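Local atomic coordinates of beta-lactamase (PDB entry 6NHS), a protein that probably hydrolyses the beta-lactam ring of penicillin-type antibiotics, as a class D serine beta-lactamase would, by way of a covalent acyl-enzyme. Residues T64-F68 and F131-Y137; N55-P61 and L157-K162; I67-L71 and F167-L171. One frame throughout, in Å; residues are numbered along the deposited sequence.

Interaction 1. Residues T64-F68 and F131-Y137; sequences TFKIF and FIKQVGY. With FMT (formic acid), chain K.
A buried, mainly apolar contact joins the first turn of helix 65-76 to the C-terminal end of helix 125-135, in the helical part of this penicillin-binding-protein-like fold. Phe68 and Tyr137 lie closest along the backbone, CA to CA 8.3 Å. Helix 125-135 stops in a Schellman motif: Gly136, at phi 76° and psi 41°, is the C-prime residue, with Tyr137 N to Ile132 O 3.0 Å and a weak Gly136 N to Lys133 O bond of 3.3 Å. Phe65, Phe68 and Tyr137, all t at chi1, form an aromatic cluster. Phe65 directs its edge toward the Tyr137 face (offset edge-to-face, centroids 5.4 Å, planes 72°), whereas Phe68 meets Tyr137 obliquely, ring centroids 4.9 Å apart, planes at 46°. Phe68 also reaches Ile132 (CE1 to CD1 3.5 Å) and Val135 (CE2 to CB 3.8 Å). Lys66 points away; its NZ bonds O2 of a formic acid, probably from the crystallisation liquor, at 2.6 Å and also Ser63, consistent with the SxxK motif of serine beta-lactamases. One water accepts a hydrogen bond from Tyr137 OH (2.6 Å) and donates one to Thr64 O (2.8 Å), so a polar bridge completes an otherwise apolar interface.

Interaction 2. Residues N55-P61 and L157-K162; sequences NSQSFLP and LQITPK. With FMT (formic acid), chain G.
Phe59 and Ile159 pair as a single antiparallel hydrogen-bonded bridge, CA to CA 5.3 Å, with Phe59 N to Ile159 O 2.9 Å and Ile159 N to Phe59 O 2.8 Å. Both side chains leave the bridge pointing away from the opposite segment: Phe59 (chi1 m) lies against Ile214 and Trp216, and Ile159 (chi1 and chi2 t) packs on Tyr137, its CG2 3.9 Å from Pro61 CB. Leu157 (t, p) brings CD2 to 4.0 Å from Pro61 CG. The bridge ties the loop between strand 46-50 and helix 65-76 to the segment leading into helix 161-172, where Thr160 is the N-cap: its chi1 of 76° (p) lets OG1 accept from Gln163 N. Lys162 N, in the first turn, donates to Asn55 O at 3.1 Å. Asn55 (m) has ND2 hydrogen-bonded to Glu49 OE1 and Ile37 O, and OD1 to Ser36 OG. Ser58 OG (chi1 m) lies 3.2 Å from formic acid O2, a weak, unsettled hydrogen bond to a molecule probably from the crystallisation liquor.

Interaction 3. Residues I67-L71 and F167-L171; sequences IFNSL and FLQRL
Two helices of the hydrophobic core, 65-76 and 161-172, pack here in the fold shared by class D beta-lactamases and penicillin-binding transpeptidases. The short axes run in roughly the same direction, crossing at +35° with a closest approach of 12.3 Å. The nearest backbone pairs are Phe68 with Phe167 (CA to CA 8.8 Å) and Ile67 with Leu168 (9.0 Å). Phe167, chi1 162° (t) and chi2 59°, points its CA-to-CB bond at the partner and drives its ring between the helices: CE2 lies 3.7 Å from Ile67 CG2, CZ 3.9 Å from Phe68 CB, and CZ again 3.7 Å from Leu71 CD1, which meets the ring edge. Leu168 (m, t) leaves its helix sideways, yet its CD2 comes to 4.2 Å from Ile67 CD1. One turn beyond Phe167, the helical bond from Leu171 N back to Phe167 O, i+4 to i, is 2.9 Å, and Leu171 (t, p) points at the partner helix. Its CD1 lies just 3.5 Å from CD1 of Leu71 (m, t).

Overall arrangement
From the N terminus, the chain leaves strand 46-50 through 55-61, first partner of interaction 2, and enters helix 65-76, whose opening turns serve both interaction 1 and interaction 3 and share Ile67 and Phe68. Helix 125-135 returns to close the shorter loop, interaction 1, which falls within the longer loop that 157-162 closes in interaction 2. Helix 161-172 then continues to 167-171 and closes interaction 3; its loop crosses that of interaction 2. Tyr137 is common ground, touching Pro61, Leu157 and Ile159 of interaction 2 and Phe167 of interaction 3. Interactions 1 and 3 are centred about 6 Å apart, and together they pack helices 125-135 and 161-172 against helix 65-76.

Interaction 1. Residues T64-F68 and F131-Y137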
ATOM      1  N   THR A  64       2.568  -2.107   2.051  1.00 24.35           N
ATOM      2  CA  THR A  64       1.742  -1.643   0.938  1.00 25.26           C
ATOM      3  C   THR A  64       1.409  -2.777  -0.018  1.00 26.16           C
ATOM      4  O   THR A  64       0.424  -2.690  -0.760  1.00 26.60           O
ATOM      5  CB  THR A  64       2.415  -0.504   0.154  1.00 25.40           C
ATOM      6  OG1 THR A  64       3.589  -0.978  -0.525  1.00 23.58           O
ATOM      7  CG2 THR A  64       2.772   0.634   1.077  1.00 25.62           C
ATOM      8  N   PHE A  65       2.209  -3.842  -0.007  1.00 25.08           N
ATOM      9  CA  PHE A  65       1.927  -5.002  -0.839  1.00 23.33           C
ATOM     10  C   PHE A  65       0.640  -5.700  -0.429  1.00 24.54           C
ATOM     11  O   PHE A  65       0.091  -6.472  -1.221  1.00 25.47           O
ATOM     12  CB  PHE A  65       3.106  -5.979  -0.780  1.00 23.75           C
ATOM     13  CG  PHE A  65       2.985  -7.133  -1.733  1.00 25.42           C
ATOM     14  CD1 PHE A  65       3.084  -6.930  -3.099  1.00 25.44           C
ATOM     15  CD2 PHE A  65       2.772  -8.420  -1.259  1.00 23.95           C
ATOM     16  CE1 PHE A  65       2.969  -7.988  -3.986  1.00 25.52           C
ATOM     17  CE2 PHE A  65       2.655  -9.488  -2.137  1.00 24.86           C
ATOM     18  CZ  PHE A  65       2.756  -9.271  -3.507  1.00 24.51           C
ATOM     19  N   LYS A  66       0.137  -5.436   0.784  1.00 23.66           N
ATOM     20  CA  LYS A  66      -1.115  -6.052   1.218  1.00 25.57           C
ATOM     21  C   LYS A  66      -2.268  -5.711   0.282  1.00 22.61           C
ATOM     22  O   LYS A  66      -3.224  -6.488   0.176  1.00 22.37           O
ATOM     23  CB  LYS A  66      -1.458  -5.622   2.649  1.00 24.19           C
ATOM     24  CG  LYS A  66      -0.559  -6.215   3.727  1.00 25.42           C
ATOM     25  CD  LYS A  66      -1.088  -5.866   5.124  1.00 30.40           C
ATOM     26  CE  LYS A  66      -0.354  -6.638   6.218  1.00 33.54           C
ATOM     27  NZ  LYS A  66       1.029  -6.151   6.460  1.00 33.43           N
ATOM     28  N   ILE A  67      -2.204  -4.562  -0.398  1.00 21.37           N
ATOM     29  CA  ILE A  67      -3.252  -4.217  -1.359  1.00 23.54           C
ATOM     30  C   ILE A  67      -3.270  -5.225  -2.502  1.00 24.37           C
ATOM     31  O   ILE A  67      -4.314  -5.801  -2.830  1.00 24.91           O
ATOM     32  CB  ILE A  67      -3.060  -2.782  -1.881  1.00 25.45           C
ATOM     33  CG1 ILE A  67      -3.157  -1.764  -0.737  1.00 27.76           C
ATOM     34  CG2 ILE A  67      -4.084  -2.478  -2.976  1.00 24.26           C
ATOM     35  CD1 ILE A  67      -2.707  -0.348  -1.146  1.00 28.17           C
ATOM     36  N   PHE A  68      -2.106  -5.460  -3.114  1.00 24.25           N
ATOM     37  CA  PHE A  68      -1.996  -6.451  -4.183  1.00 23.20           C
ATOM     38  C   PHE A  68      -2.299  -7.854  -3.668  1.00 26.77           C
ATOM     39  O   PHE A  68      -3.052  -8.610  -4.293  1.00 25.94           O
ATOM     40  CB  PHE A  68      -0.596  -6.388  -4.791  1.00 24.75           C
ATOM     41  CG  PHE A  68      -0.364  -7.382  -5.893  1.00 25.70           C
ATOM     42  CD1 PHE A  68       0.076  -8.664  -5.609  1.00 24.28           C
ATOM     43  CD2 PHE A  68      -0.576  -7.028  -7.216  1.00 24.62           C
ATOM     44  CE1 PHE A  68       0.293  -9.584  -6.628  1.00 25.23           C
ATOM     45  CE2 PHE A  68      -0.355  -7.940  -8.238  1.00 24.85           C
ATOM     46  CZ  PHE A  68       0.072  -9.219  -7.939  1.00 23.26           C
ATOM     47  N   PHE A 131       0.143 -13.416 -11.533  1.00 27.62           N
ATOM     48  CA  PHE A 131      -0.591 -12.185 -11.240  1.00 27.31           C
ATOM     49  C   PHE A 131       0.334 -10.973 -11.212  1.00 30.43           C
ATOM     50  O   PHE A 131      -0.036  -9.896 -11.696  1.00 28.17           O
ATOM     51  CB  PHE A 131      -1.341 -12.316  -9.913  1.00 27.84           C
ATOM     52  CG  PHE A 131      -2.693 -12.960 -10.047  1.00 27.45           C
ATOM     53  CD1 PHE A 131      -3.804 -12.202 -10.395  1.00 27.05           C
ATOM     54  CD2 PHE A 131      -2.852 -14.322  -9.834  1.00 29.02           C
ATOM     55  CE1 PHE A 131      -5.058 -12.792 -10.525  1.00 29.58           C
ATOM     56  CE2 PHE A 131      -4.099 -14.920  -9.957  1.00 31.42           C
ATOM     57  CZ  PHE A 131      -5.204 -14.157 -10.306  1.00 29.54           C
ATOM     58  N   ILE A 132       1.537 -11.131 -10.649  1.00 26.95           N
ATOM     59  CA  ILE A 132       2.509 -10.037 -10.625  1.00 28.01           C
ATOM     60  C   ILE A 132       2.786  -9.541 -12.039  1.00 27.80           C
ATOM     61  O   ILE A 132       2.795  -8.333 -12.309  1.00 29.09           O
ATOM     62  CB  ILE A 132       3.804 -10.494  -9.926  1.00 28.79           C
ATOM     63  CG1 ILE A 132       3.601 -10.608  -8.410  1.00 29.39           C
ATOM     64  CG2 ILE A 132       4.943  -9.540 -10.238  1.00 28.43           C
ATOM     65  CD1 ILE A 132       3.638  -9.274  -7.667  1.00 29.50           C
ATOM     66  N   LYS A 133       3.017 -10.466 -12.967  1.00 29.68           N
ATOM     67  CA  LYS A 133       3.362 -10.073 -14.328  1.00 31.40           C
ATOM     68  C   LYS A 133       2.142  -9.593 -15.106  1.00 33.12           C
ATOM     69  O   LYS A 133       2.246  -8.658 -15.907  1.00 32.69           O
ATOM     70  CB  LYS A 133       4.050 -11.237 -15.040  1.00 34.00           C
ATOM     71  CG  LYS A 133       5.408 -11.577 -14.439  1.00 37.03           C
ATOM     72  CD  LYS A 133       6.139 -12.638 -15.241  1.00 42.97           C
ATOM     73  CE  LYS A 133       7.561 -12.819 -14.731  1.00 47.37           C
ATOM     74  NZ  LYS A 133       8.338 -13.826 -15.521  1.00 50.76           N
ATOM     75  N   GLN A 134       0.976 -10.206 -14.881  1.00 33.21           N
ATOM     76  CA  GLN A 134      -0.233  -9.756 -15.566  1.00 37.90           C
ATOM     77  C   GLN A 134      -0.605  -8.339 -15.145  1.00 35.35           C
ATOM     78  O   GLN A 134      -0.967  -7.505 -15.986  1.00 34.00           O
ATOM     79  CB  GLN A 134      -1.376 -10.728 -15.281  1.00 47.55           C
ATOM     80  CG  GLN A 134      -2.546 -10.639 -16.236  1.00 60.29           C
ATOM     81  CD  GLN A 134      -3.505 -11.808 -16.078  1.00 71.30           C
ATOM     82  OE1 GLN A 134      -4.439 -11.970 -16.866  1.00 78.34           O
ATOM     83  NE2 GLN A 134      -3.279 -12.632 -15.055  1.00 73.19           N
ATOM     84  N   VAL A 135      -0.507  -8.046 -13.847  1.00 30.43           N
ATOM     85  CA  VAL A 135      -0.785  -6.705 -13.336  1.00 30.75           C
ATOM     86  C   VAL A 135       0.349  -5.743 -13.673  1.00 32.81           C
ATOM     87  O   VAL A 135       0.127  -4.531 -13.818  1.00 35.63           O
ATOM     88  CB  VAL A 135      -1.040  -6.780 -11.815  1.00 28.84           C
ATOM     89  CG1 VAL A 135      -1.088  -5.392 -11.184  1.00 30.23           C
ATOM     90  CG2 VAL A 135      -2.337  -7.533 -11.536  1.00 28.44           C
ATOM     91  N   GLY A 136       1.568  -6.251 -13.812  1.00 31.86           N
ATOM     92  CA  GLY A 136       2.713  -5.380 -13.993  1.00 31.56           C
ATOM     93  C   GLY A 136       3.152  -4.701 -12.715  1.00 30.34           C
ATOM     94  O   GLY A 136       3.501  -3.516 -12.739  1.00 30.73           O
ATOM     95  N   TYR A 137       3.164  -5.428 -11.594  1.00 26.60           N
ATOM     96  CA  TYR A 137       3.361  -4.814 -10.282  1.00 25.59           C
ATOM     97  C   TYR A 137       4.847  -4.606 -10.004  1.00 27.51           C
ATOM     98  O   TYR A 137       5.605  -5.577  -9.917  1.00 28.06           O
ATOM     99  CB  TYR A 137       2.737  -5.687  -9.191  1.00 25.85           C
ATOM    100  CG  TYR A 137       2.799  -5.056  -7.815  1.00 25.25           C
ATOM    101  CD1 TYR A 137       3.896  -5.258  -6.987  1.00 24.53           C
ATOM    102  CD2 TYR A 137       1.771  -4.243  -7.356  1.00 23.34           C
ATOM    103  CE1 TYR A 137       3.969  -4.677  -5.732  1.00 23.10           C
ATOM    104  CE2 TYR A 137       1.831  -3.655  -6.093  1.00 25.59           C
ATOM    105  CZ  TYR A 137       2.935  -3.889  -5.284  1.00 23.14           C
ATOM    106  OH  TYR A 137       3.022  -3.312  -4.034  1.00 22.80           O
TER
HETATM  107  C   FMT K 310       3.008  -8.037   5.202  1.00 31.14           C
HETATM  108  O1  FMT K 310       2.042  -8.363   4.558  1.00 28.52           O
HETATM  109  O2  FMT K 310       3.262  -6.851   5.419  1.00 41.27           O
HETATM  110  O   HOH W   1       1.057  -1.764  -3.336  1.00 24.76           O

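Interaction 2. Residues N55-P61 and L157-K162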
ATOM      1  N   ASN A  55      10.478   9.726  -6.819  1.00 34.09           N
ATOM      2  CA  ASN A  55       9.251   9.086  -7.285  1.00 32.28           C
ATOM      3  C   ASN A  55       9.502   8.047  -8.370  1.00 31.70           C
ATOM      4  O   ASN A  55       8.598   7.262  -8.669  1.00 29.80           O
ATOM      5  CB  ASN A  55       8.260  10.139  -7.796  1.00 33.49           C
ATOM      6  CG  ASN A  55       7.581  10.906  -6.665  1.00 30.35           C
ATOM      7  OD1 ASN A  55       7.420  10.393  -5.565  1.00 31.42           O
ATOM      8  ND2 ASN A  55       7.185  12.140  -6.939  1.00 30.87           N
ATOM      9  N   SER A  56      10.696   8.022  -8.964  1.00 31.29           N
ATOM     10  CA  SER A  56      11.078   6.990  -9.921  1.00 35.70           C
ATOM     11  C   SER A  56      12.069   5.991  -9.339  1.00 34.91           C
ATOM     12  O   SER A  56      12.596   5.156 -10.081  1.00 36.19           O
ATOM     13  CB  SER A  56      11.671   7.623 -11.183  1.00 38.06           C
ATOM     14  OG  SER A  56      10.682   8.308 -11.930  1.00 40.91           O
ATOM     15  N   GLN A  57      12.351   6.065  -8.041  1.00 35.59           N
ATOM     16  CA  GLN A  57      13.258   5.128  -7.396  1.00 36.94           C
ATOM     17  C   GLN A  57      12.469   3.981  -6.784  1.00 33.68           C
ATOM     18  O   GLN A  57      11.342   4.165  -6.319  1.00 28.64           O
ATOM     19  CB  GLN A  57      14.090   5.830  -6.321  1.00 38.56           C
ATOM     20  CG  GLN A  57      15.085   6.833  -6.887  1.00 46.84           C
ATOM     21  CD  GLN A  57      15.773   7.650  -5.808  1.00 54.49           C
ATOM     22  OE1 GLN A  57      15.574   7.422  -4.612  1.00 54.62           O
ATOM     23  NE2 GLN A  57      16.584   8.614  -6.230  1.00 59.00           N
ATOM     24  N   SER A  58      13.073   2.792  -6.789  1.00 33.94           N
ATOM     25  CA  SER A  58      12.412   1.579  -6.315  1.00 33.21           C
ATOM     26  C   SER A  58      12.709   1.337  -4.842  1.00 31.58           C
ATOM     27  O   SER A  58      13.833   1.560  -4.381  1.00 32.10           O
ATOM     28  CB  SER A  58      12.867   0.362  -7.126  1.00 35.28           C
ATOM     29  OG  SER A  58      12.525   0.506  -8.487  1.00 41.98           O
ATOM     30  N   PHE A  59      11.698   0.855  -4.116  1.00 28.21           N
ATOM     31  CA  PHE A  59      11.820   0.521  -2.704  1.00 29.46           C
ATOM     32  C   PHE A  59      11.038  -0.754  -2.420  1.00 28.05           C
ATOM     33  O   PHE A  59      10.083  -1.079  -3.129  1.00 30.59           O
ATOM     34  CB  PHE A  59      11.300   1.648  -1.800  1.00 26.64           C
ATOM     35  CG  PHE A  59      11.927   2.987  -2.076  1.00 29.70           C
ATOM     36  CD1 PHE A  59      13.067   3.384  -1.400  1.00 29.67           C
ATOM     37  CD2 PHE A  59      11.374   3.849  -3.014  1.00 29.30           C
ATOM     38  CE1 PHE A  59      13.646   4.624  -1.652  1.00 30.85           C
ATOM     39  CE2 PHE A  59      11.952   5.080  -3.273  1.00 29.34           C
ATOM     40  CZ  PHE A  59      13.089   5.468  -2.591  1.00 29.88           C
ATOM     41  N   LEU A  60      11.459  -1.477  -1.384  1.00 28.23           N
ATOM     42  CA  LEU A  60      10.660  -2.572  -0.854  1.00 31.30           C
ATOM     43  C   LEU A  60       9.238  -2.086  -0.576  1.00 30.45           C
ATOM     44  O   LEU A  60       9.065  -1.040   0.061  1.00 32.11           O
ATOM     45  CB  LEU A  60      11.274  -3.112   0.439  1.00 30.66           C
ATOM     46  CG  LEU A  60      12.626  -3.806   0.316  1.00 34.19           C
ATOM     47  CD1 LEU A  60      13.243  -4.005   1.697  1.00 33.36           C
ATOM     48  CD2 LEU A  60      12.436  -5.144  -0.386  1.00 35.42           C
ATOM     49  N   PRO A  61       8.210  -2.806  -1.030  1.00 30.04           N
ATOM     50  CA  PRO A  61       6.838  -2.330  -0.791  1.00 29.05           C
ATOM     51  C   PRO A  61       6.385  -2.480   0.649  1.00 29.09           C
ATOM     52  O   PRO A  61       5.521  -1.710   1.092  1.00 26.17           O
ATOM     53  CB  PRO A  61       5.993  -3.194  -1.742  1.00 28.64           C
ATOM     54  CG  PRO A  61       6.821  -4.380  -2.025  1.00 29.65           C
ATOM     55  CD  PRO A  61       8.250  -3.945  -1.960  1.00 32.15           C
ATOM     56  N   LEU A 157      11.355  -8.140  -4.463  1.00 29.27           N
ATOM     57  CA  LEU A 157      10.314  -7.271  -5.006  1.00 30.23           C
ATOM     58  C   LEU A 157      10.527  -5.830  -4.559  1.00 31.17           C
ATOM     59  O   LEU A 157      10.714  -5.557  -3.369  1.00 31.45           O
ATOM     60  CB  LEU A 157       8.927  -7.746  -4.571  1.00 28.27           C
ATOM     61  CG  LEU A 157       7.759  -6.945  -5.156  1.00 26.71           C
ATOM     62  CD1 LEU A 157       7.777  -7.042  -6.686  1.00 30.24           C
ATOM     63  CD2 LEU A 157       6.413  -7.425  -4.595  1.00 24.54           C
ATOM     64  N   GLN A 158      10.506  -4.905  -5.518  1.00 30.24           N
ATOM     65  CA  GLN A 158      10.558  -3.481  -5.218  1.00 28.85           C
ATOM     66  C   GLN A 158       9.568  -2.751  -6.119  1.00 30.62           C
ATOM     67  O   GLN A 158       9.102  -3.288  -7.128  1.00 30.29           O
ATOM     68  CB  GLN A 158      11.973  -2.917  -5.391  1.00 33.64           C
ATOM     69  CG  GLN A 158      13.020  -3.553  -4.472  1.00 37.68           C
ATOM     70  CD  GLN A 158      14.387  -2.916  -4.631  1.00 44.56           C
ATOM     71  OE1 GLN A 158      14.534  -1.709  -4.497  1.00 44.30           O
ATOM     72  NE2 GLN A 158      15.391  -3.728  -4.926  1.00 49.44           N
ATOM     73  N   ILE A 159       9.243  -1.515  -5.739  1.00 27.64           N
ATOM     74  CA  ILE A 159       8.273  -0.720  -6.483  1.00 29.77           C
ATOM     75  C   ILE A 159       8.596   0.757  -6.284  1.00 30.38           C
ATOM     76  O   ILE A 159       9.066   1.171  -5.221  1.00 30.85           O
ATOM     77  CB  ILE A 159       6.825  -1.065  -6.044  1.00 28.27           C
ATOM     78  CG1 ILE A 159       5.795  -0.432  -6.978  1.00 26.42           C
ATOM     79  CG2 ILE A 159       6.569  -0.640  -4.585  1.00 27.54           C
ATOM     80  CD1 ILE A 159       4.413  -0.995  -6.799  1.00 25.16           C
ATOM     81  N   THR A 160       8.367   1.558  -7.343  1.00 28.64           N
ATOM     82  CA  THR A 160       8.530   3.001  -7.253  1.00 26.24           C
ATOM     83  C   THR A 160       7.214   3.656  -6.851  1.00 26.16           C
ATOM     84  O   THR A 160       6.142   3.070  -7.012  1.00 28.33           O
ATOM     85  CB  THR A 160       8.991   3.575  -8.596  1.00 27.79           C
ATOM     86  OG1 THR A 160       7.875   3.624  -9.492  1.00 27.65           O
ATOM     87  CG2 THR A 160      10.115   2.720  -9.216  1.00 27.52           C
ATOM     88  N   PRO A 161       7.254   4.878  -6.322  1.00 28.74           N
ATOM     89  CA  PRO A 161       5.983   5.580  -6.050  1.00 27.55           C
ATOM     90  C   PRO A 161       5.126   5.759  -7.296  1.00 27.53           C
ATOM     91  O   PRO A 161       3.901   5.600  -7.223  1.00 27.37           O
ATOM     92  CB  PRO A 161       6.444   6.923  -5.465  1.00 28.17           C
ATOM     93  CG  PRO A 161       7.790   6.634  -4.872  1.00 27.68           C
ATOM     94  CD  PRO A 161       8.419   5.603  -5.786  1.00 28.55           C
ATOM     95  N   LYS A 162       5.744   6.072  -8.444  1.00 28.46           N
ATOM     96  CA  LYS A 162       5.004   6.137  -9.705  1.00 29.12           C
ATOM     97  C   LYS A 162       4.274   4.830 -10.001  1.00 28.20           C
ATOM     98  O   LYS A 162       3.127   4.844 -10.459  1.00 31.37           O
ATOM     99  CB  LYS A 162       5.950   6.477 -10.863  1.00 30.78           C
ATOM    100  CG  LYS A 162       6.209   7.954 -11.051  1.00 40.88           C
ATOM    101  CD  LYS A 162       7.121   8.199 -12.241  1.00 44.29           C
ATOM    102  CE  LYS A 162       7.141   9.658 -12.621  1.00 51.62           C
ATOM    103  NZ  LYS A 162       8.097   9.908 -13.725  1.00 54.68           N
TER
HETATM  104  C   FMT G 306      14.568   2.291 -11.037  1.00 71.09           C
HETATM  105  O1  FMT G 306      15.202   1.339 -10.586  1.00 70.68           O
HETATM  106  O2  FMT G 306      13.350   2.415 -10.921  1.00 70.34           O

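Interaction 3. Residues I67-L71 and F167-L171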
ATOM      1  N   ILE A  67      -2.204  -4.562  -0.398  1.00 21.37           N
ATOM      2  CA  ILE A  67      -3.252  -4.217  -1.359  1.00 23.54           C
ATOM      3  C   ILE A  67      -3.270  -5.225  -2.502  1.00 24.37           C
ATOM      4  O   ILE A  67      -4.314  -5.801  -2.830  1.00 24.91           O
ATOM      5  CB  ILE A  67      -3.060  -2.782  -1.881  1.00 25.45           C
ATOM      6  CG1 ILE A  67      -3.157  -1.764  -0.737  1.00 27.76           C
ATOM      7  CG2 ILE A  67      -4.084  -2.478  -2.976  1.00 24.26           C
ATOM      8  CD1 ILE A  67      -2.707  -0.348  -1.146  1.00 28.17           C
ATOM      9  N   PHE A  68      -2.106  -5.460  -3.114  1.00 24.25           N
ATOM     10  CA  PHE A  68      -1.996  -6.451  -4.183  1.00 23.20           C
ATOM     11  C   PHE A  68      -2.299  -7.854  -3.668  1.00 26.77           C
ATOM     12  O   PHE A  68      -3.052  -8.610  -4.293  1.00 25.94           O
ATOM     13  CB  PHE A  68      -0.596  -6.388  -4.791  1.00 24.75           C
ATOM     14  CG  PHE A  68      -0.364  -7.382  -5.893  1.00 25.70           C
ATOM     15  CD1 PHE A  68       0.076  -8.664  -5.609  1.00 24.28           C
ATOM     16  CD2 PHE A  68      -0.576  -7.028  -7.216  1.00 24.62           C
ATOM     17  CE1 PHE A  68       0.293  -9.584  -6.628  1.00 25.23           C
ATOM     18  CE2 PHE A  68      -0.355  -7.940  -8.238  1.00 24.85           C
ATOM     19  CZ  PHE A  68       0.072  -9.219  -7.939  1.00 23.26           C
ATOM     20  N   ASN A  69      -1.713  -8.220  -2.522  1.00 23.29           N
ATOM     21  CA  ASN A  69      -1.895  -9.563  -1.974  1.00 23.75           C
ATOM     22  C   ASN A  69      -3.368  -9.854  -1.690  1.00 24.76           C
ATOM     23  O   ASN A  69      -3.845 -10.970  -1.930  1.00 24.08           O
ATOM     24  CB  ASN A  69      -1.056  -9.707  -0.700  1.00 22.32           C
ATOM     25  CG  ASN A  69      -0.599 -11.142  -0.436  1.00 28.20           C
ATOM     26  OD1 ASN A  69      -1.033 -12.086  -1.097  1.00 29.92           O
ATOM     27  ND2 ASN A  69       0.291 -11.302   0.547  1.00 26.87           N
ATOM     28  N   SER A  70      -4.102  -8.859  -1.181  1.00 24.06           N
ATOM     29  CA  SER A  70      -5.521  -9.042  -0.879  1.00 24.77           C
ATOM     30  C   SER A  70      -6.318  -9.357  -2.138  1.00 25.09           C
ATOM     31  O   SER A  70      -7.204 -10.219  -2.123  1.00 24.11           O
ATOM     32  CB  SER A  70      -6.095  -7.782  -0.214  1.00 23.15           C
ATOM     33  OG  SER A  70      -5.398  -7.440   0.973  1.00 26.51           O
ATOM     34  N   LEU A  71      -6.030  -8.640  -3.230  1.00 24.77           N
ATOM     35  CA  LEU A  71      -6.715  -8.872  -4.498  1.00 25.11           C
ATOM     36  C   LEU A  71      -6.500 -10.295  -4.991  1.00 25.53           C
ATOM     37  O   LEU A  71      -7.456 -10.981  -5.379  1.00 25.24           O
ATOM     38  CB  LEU A  71      -6.214  -7.876  -5.545  1.00 23.16           C
ATOM     39  CG  LEU A  71      -6.544  -6.418  -5.249  1.00 24.87           C
ATOM     40  CD1 LEU A  71      -5.614  -5.485  -6.035  1.00 25.74           C
ATOM     41  CD2 LEU A  71      -8.010  -6.168  -5.602  1.00 22.09           C
ATOM     42  N   PHE A 167      -0.505   1.240 -10.464  1.00 27.47           N
ATOM     43  CA  PHE A 167      -1.244   0.076  -9.991  1.00 28.02           C
ATOM     44  C   PHE A 167      -2.607   0.480  -9.427  1.00 28.05           C
ATOM     45  O   PHE A 167      -3.637  -0.102  -9.785  1.00 28.35           O
ATOM     46  CB  PHE A 167      -0.387  -0.670  -8.953  1.00 27.46           C
ATOM     47  CG  PHE A 167      -1.159  -1.624  -8.074  1.00 27.35           C
ATOM     48  CD1 PHE A 167      -1.876  -2.677  -8.620  1.00 25.55           C
ATOM     49  CD2 PHE A 167      -1.146  -1.478  -6.693  1.00 26.08           C
ATOM     50  CE1 PHE A 167      -2.584  -3.550  -7.811  1.00 23.36           C
ATOM     51  CE2 PHE A 167      -1.852  -2.348  -5.880  1.00 26.57           C
ATOM     52  CZ  PHE A 167      -2.564  -3.388  -6.442  1.00 25.28           C
ATOM     53  N   LEU A 168      -2.638   1.499  -8.566  1.00 26.76           N
ATOM     54  CA  LEU A 168      -3.897   1.888  -7.934  1.00 28.62           C
ATOM     55  C   LEU A 168      -4.880   2.458  -8.951  1.00 30.80           C
ATOM     56  O   LEU A 168      -6.087   2.189  -8.879  1.00 32.10           O
ATOM     57  CB  LEU A 168      -3.632   2.904  -6.825  1.00 28.91           C
ATOM     58  CG  LEU A 168      -2.902   2.353  -5.604  1.00 31.42           C
ATOM     59  CD1 LEU A 168      -2.483   3.487  -4.691  1.00 34.41           C
ATOM     60  CD2 LEU A 168      -3.801   1.359  -4.863  1.00 30.53           C
ATOM     61  N   GLN A 169      -4.381   3.249  -9.901  1.00 27.01           N
ATOM     62  CA  GLN A 169      -5.243   3.838 -10.917  1.00 32.85           C
ATOM     63  C   GLN A 169      -5.829   2.772 -11.840  1.00 31.93           C
ATOM     64  O   GLN A 169      -7.027   2.802 -12.146  1.00 31.40           O
ATOM     65  CB  GLN A 169      -4.453   4.887 -11.700  1.00 39.23           C
ATOM     66  CG  GLN A 169      -5.251   5.625 -12.743  1.00 51.23           C
ATOM     67  CD  GLN A 169      -5.118   5.011 -14.113  1.00 59.25           C
ATOM     68  OE1 GLN A 169      -6.046   5.067 -14.918  1.00 64.43           O
ATOM     69  NE2 GLN A 169      -3.955   4.426 -14.394  1.00 62.00           N
ATOM     70  N   ARG A 170      -5.005   1.817 -12.286  1.00 30.44           N
ATOM     71  CA  ARG A 170      -5.516   0.707 -13.090  1.00 30.90           C
ATOM     72  C   ARG A 170      -6.519  -0.128 -12.308  1.00 32.98           C
ATOM     73  O   ARG A 170      -7.531  -0.580 -12.858  1.00 31.46           O
ATOM     74  CB  ARG A 170      -4.367  -0.177 -13.566  1.00 29.11           C
ATOM     75  CG  ARG A 170      -3.442   0.494 -14.584  1.00 33.06           C
ATOM     76  CD  ARG A 170      -2.490  -0.534 -15.150  1.00 36.46           C
ATOM     77  NE  ARG A 170      -3.141  -1.391 -16.140  1.00 39.42           N
ATOM     78  CZ  ARG A 170      -2.752  -2.630 -16.424  1.00 40.50           C
ATOM     79  NH1 ARG A 170      -1.726  -3.168 -15.775  1.00 33.89           N
ATOM     80  NH2 ARG A 170      -3.393  -3.333 -17.352  1.00 41.24           N
ATOM     81  N   LEU A 171      -6.223  -0.385 -11.034  1.00 29.06           N
ATOM     82  CA  LEU A 171      -7.176  -1.057 -10.162  1.00 30.42           C
ATOM     83  C   LEU A 171      -8.521  -0.339 -10.175  1.00 33.53           C
ATOM     84  O   LEU A 171      -9.569  -0.954 -10.407  1.00 32.03           O
ATOM     85  CB  LEU A 171      -6.607  -1.116  -8.747  1.00 27.67           C
ATOM     86  CG  LEU A 171      -7.420  -1.866  -7.695  1.00 32.31           C
ATOM     87  CD1 LEU A 171      -7.508  -3.326  -8.085  1.00 32.08           C
ATOM     88  CD2 LEU A 171      -6.794  -1.704  -6.319  1.00 29.17           C
TER